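Local coordinates for beta-lactamase-like protein (Novosphingobium pentaromativorans US6-1, PDB 6AUF) that is a zinc-dependent metallo-beta-lactamase that probably hydrolyses the amide bond of beta-lactam antibiotics with a pair of zinc ions, at residues Q126-A131 with V158-L164. Sequence-based numbering, arbitrary orientation.
Sequences QIAAVA and VHVARVL
Ile127 and Val158 meet tip to tip, though the exact placing of their methyls is doubtful; both also lie on Ile116 and Gln120 of helix 116-121. On that face of the sheet Val160 turns CG2 toward Ile127 CG2 (4.3 Å), while CG1, anti to its own backbone N (chi1 171°), reaches Ala129 CB. The small alanine suits this spot, because Leu137 of helix 131-139 presses on it as well. Val163, on the Ala129 face and exposed, lays CG2 beside Ala131 CB (4.2 Å).

The backbones run parallel. Ile127 O accepts hydrogen bonds from two N-H groups, those of Arg162 (N to O 3.2 Å) and Ala161 (N to O 2.9 Å), the first much the straighter. This sharing accompanies the helix-like turn of Ala161 (psi -44°), where the strand edge is irregular, and a water accepts from Ile127 N and donates to His159 O, linking the backbones in place of a direct bond. Farther along, Ala129 N bonds to Arg162 O, Ala129 O receives Leu164 N, and Ala131 N closes the ladder on Leu164 O.

On the other face, Ala128 CB lies 4.0 Å from Arg162 CB and 4.1 Å from Leu164 CD1; a methyl leaves room for the side chains of Trp102 and Leu104 from the next strand, 100-104, which touch it. Beyond CB the extended Arg162 chain leads away from Ala128, and Leu164 CD2 lies over one face of the guanidinium. NH2 bonds to Ser169 O, which helps to fix the rotation of the group.

With helix 131-139 between them, strands 126-130 and 162-164 form a beta-alpha-beta unit, the latter strand bordering one sheet of the alpha-beta/beta-alpha sandwich characteristic of the metallo-beta-lactamase fold.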
ATOM      1  N   GLN A 126      -3.714  11.747  12.707  1.00 76.46           N
ATOM      2  CA  GLN A 126      -5.073  11.429  12.311  1.00 74.36           C
ATOM      3  C   GLN A 126      -5.061  10.478  11.120  1.00 72.89           C
ATOM      4  O   GLN A 126      -4.091  10.396  10.359  1.00 71.49           O
ATOM      5  CB  GLN A 126      -5.852  12.694  11.968  1.00 71.32           C
ATOM      6  CG  GLN A 126      -6.471  13.358  13.166  1.00 80.05           C
ATOM      7  CD  GLN A 126      -7.179  14.629  12.799  1.00 83.18           C
ATOM      8  OE1 GLN A 126      -6.690  15.404  11.976  1.00 83.21           O
ATOM      9  NE2 GLN A 126      -8.350  14.846  13.388  1.00 85.38           N
ATOM     10  N   ILE A 127      -6.161   9.755  10.967  1.00 75.00           N
ATOM     11  CA  ILE A 127      -6.304   8.718   9.954  1.00 76.24           C
ATOM     12  C   ILE A 127      -7.307   9.180   8.906  1.00 73.82           C
ATOM     13  O   ILE A 127      -8.404   9.649   9.248  1.00 69.87           O
ATOM     14  CB  ILE A 127      -6.742   7.389  10.593  1.00 72.87           C
ATOM     15  CG1 ILE A 127      -5.617   6.849  11.485  1.00 75.12           C
ATOM     16  CG2 ILE A 127      -7.183   6.401   9.528  1.00 53.58           C
ATOM     17  CD1 ILE A 127      -6.067   5.790  12.454  1.00 75.63           C
ATOM     18  N   ALA A 128      -6.927   9.055   7.634  1.00 67.44           N
ATOM     19  CA  ALA A 128      -7.803   9.353   6.511  1.00 62.77           C
ATOM     20  C   ALA A 128      -7.872   8.132   5.612  1.00 67.28           C
ATOM     21  O   ALA A 128      -6.883   7.405   5.478  1.00 64.10           O
ATOM     22  CB  ALA A 128      -7.319  10.565   5.711  1.00 53.52           C
ATOM     23  N   ALA A 129      -9.038   7.906   5.000  1.00 66.50           N
ATOM     24  CA  ALA A 129      -9.241   6.696   4.214  1.00 56.71           C
ATOM     25  C   ALA A 129     -10.426   6.870   3.273  1.00 57.81           C
ATOM     26  O   ALA A 129     -11.313   7.696   3.506  1.00 60.28           O
ATOM     27  CB  ALA A 129      -9.449   5.480   5.121  1.00 50.47           C
ATOM     28  N   VAL A 130     -10.416   6.075   2.196  1.00 51.93           N
ATOM     29  CA  VAL A 130     -11.516   6.065   1.240  1.00 53.26           C
ATOM     30  C   VAL A 130     -12.764   5.481   1.891  1.00 60.01           C
ATOM     31  O   VAL A 130     -12.699   4.621   2.779  1.00 66.81           O
ATOM     32  CB  VAL A 130     -11.152   5.265  -0.027  1.00 46.62           C
ATOM     33  CG1 VAL A 130      -9.959   5.855  -0.701  1.00 44.94           C
ATOM     34  CG2 VAL A 130     -10.926   3.799   0.307  1.00 51.03           C
ATOM     35  N   ALA A 131     -13.921   5.934   1.434  1.00 55.02           N
ATOM     36  CA  ALA A 131     -15.152   5.443   2.033  1.00 61.57           C
ATOM     37  C   ALA A 131     -15.259   3.922   1.920  1.00 53.21           C
ATOM     38  O   ALA A 131     -15.724   3.254   2.851  1.00 59.09           O
ATOM     39  CB  ALA A 131     -16.357   6.139   1.389  1.00 46.06           C
ATOM     40  N   VAL A 158      -9.850   1.266  14.509  1.00 80.30           N
ATOM     41  CA  VAL A 158      -9.401   2.650  14.570  1.00 75.14           C
ATOM     42  C   VAL A 158     -10.570   3.522  14.133  1.00 86.72           C
ATOM     43  O   VAL A 158     -11.482   3.063  13.440  1.00 93.25           O
ATOM     44  CB  VAL A 158      -8.176   2.880  13.658  1.00 68.86           C
ATOM     45  CG1 VAL A 158      -8.549   3.760  12.489  1.00 67.34           C
ATOM     46  CG2 VAL A 158      -7.025   3.476  14.440  1.00 77.00           C
ATOM     47  N   HIS A 159     -10.554   4.792  14.541  1.00 80.60           N
ATOM     48  CA  HIS A 159     -11.537   5.756  14.062  1.00 74.35           C
ATOM     49  C   HIS A 159     -10.961   6.531  12.885  1.00 83.68           C
ATOM     50  O   HIS A 159      -9.843   7.055  12.968  1.00 87.29           O
ATOM     51  CB  HIS A 159     -11.970   6.730  15.153  1.00 73.51           C
ATOM     52  CG  HIS A 159     -12.946   7.761  14.675  1.00 93.42           C
ATOM     53  ND1 HIS A 159     -14.086   7.435  13.971  1.00 98.89           N
ATOM     54  CD2 HIS A 159     -12.947   9.111  14.786  1.00 99.15           C
ATOM     55  CE1 HIS A 159     -14.747   8.539  13.670  1.00100.06           C
ATOM     56  NE2 HIS A 159     -14.079   9.569  14.155  1.00100.42           N
ATOM     57  N   VAL A 160     -11.727   6.601  11.797  1.00 75.10           N
ATOM     58  CA  VAL A 160     -11.335   7.338  10.601  1.00 67.08           C
ATOM     59  C   VAL A 160     -11.780   8.787  10.770  1.00 80.90           C
ATOM     60  O   VAL A 160     -12.980   9.082  10.797  1.00 87.80           O
ATOM     61  CB  VAL A 160     -11.933   6.715   9.338  1.00 66.42           C
ATOM     62  CG1 VAL A 160     -11.686   7.614   8.140  1.00 69.59           C
ATOM     63  CG2 VAL A 160     -11.331   5.341   9.099  1.00 69.78           C
ATOM     64  N   ALA A 161     -10.804   9.694  10.871  1.00 80.85           N
ATOM     65  CA  ALA A 161     -11.090  11.099  11.142  1.00 83.83           C
ATOM     66  C   ALA A 161     -11.576  11.819   9.895  1.00 82.70           C
ATOM     67  O   ALA A 161     -12.533  12.598   9.951  1.00 86.51           O
ATOM     68  CB  ALA A 161      -9.844  11.788  11.695  1.00 89.91           C
ATOM     69  N   ARG A 162     -10.918  11.580   8.764  1.00 74.90           N
ATOM     70  CA  ARG A 162     -11.334  12.136   7.484  1.00 71.54           C
ATOM     71  C   ARG A 162     -11.620  10.996   6.523  1.00 67.30           C
ATOM     72  O   ARG A 162     -10.727  10.204   6.200  1.00 64.68           O
ATOM     73  CB  ARG A 162     -10.274  13.069   6.892  1.00 68.57           C
ATOM     74  CG  ARG A 162     -10.805  13.798   5.671  1.00 63.08           C
ATOM     75  CD  ARG A 162      -9.779  14.613   4.911  1.00 62.50           C
ATOM     76  NE  ARG A 162     -10.360  15.040   3.643  1.00 68.09           N
ATOM     77  CZ  ARG A 162      -9.676  15.396   2.565  1.00 72.17           C
ATOM     78  NH1 ARG A 162     -10.329  15.750   1.458  1.00 77.27           N
ATOM     79  NH2 ARG A 162      -8.353  15.388   2.587  1.00 64.04           N
ATOM     80  N   VAL A 163     -12.849  10.911   6.056  1.00 68.14           N
ATOM     81  CA  VAL A 163     -13.212   9.854   5.127  1.00 68.51           C
ATOM     82  C   VAL A 163     -13.285  10.443   3.724  1.00 67.02           C
ATOM     83  O   VAL A 163     -13.882  11.507   3.509  1.00 68.46           O
ATOM     84  CB  VAL A 163     -14.515   9.167   5.558  1.00 60.08           C
ATOM     85  CG1 VAL A 163     -15.179   9.975   6.651  1.00 67.68           C
ATOM     86  CG2 VAL A 163     -15.398   8.908   4.371  1.00 53.23           C
ATOM     87  N   LEU A 164     -12.624   9.778   2.784  1.00 60.54           N
ATOM     88  CA  LEU A 164     -12.243  10.361   1.510  1.00 63.99           C
ATOM     89  C   LEU A 164     -13.038   9.750   0.363  1.00 62.70           C
ATOM     90  O   LEU A 164     -13.512   8.610   0.437  1.00 61.53           O
ATOM     91  CB  LEU A 164     -10.743  10.151   1.245  1.00 52.77           C
ATOM     92  CG  LEU A 164      -9.694  10.638   2.231  1.00 57.07           C
ATOM     93  CD1 LEU A 164      -8.337  10.096   1.814  1.00 54.53           C
ATOM     94  CD2 LEU A 164      -9.645  12.160   2.319  1.00 64.73           C
TER
HETATM   95  O   HOH W   1      -8.064   9.336  13.168  1.00 87.27           O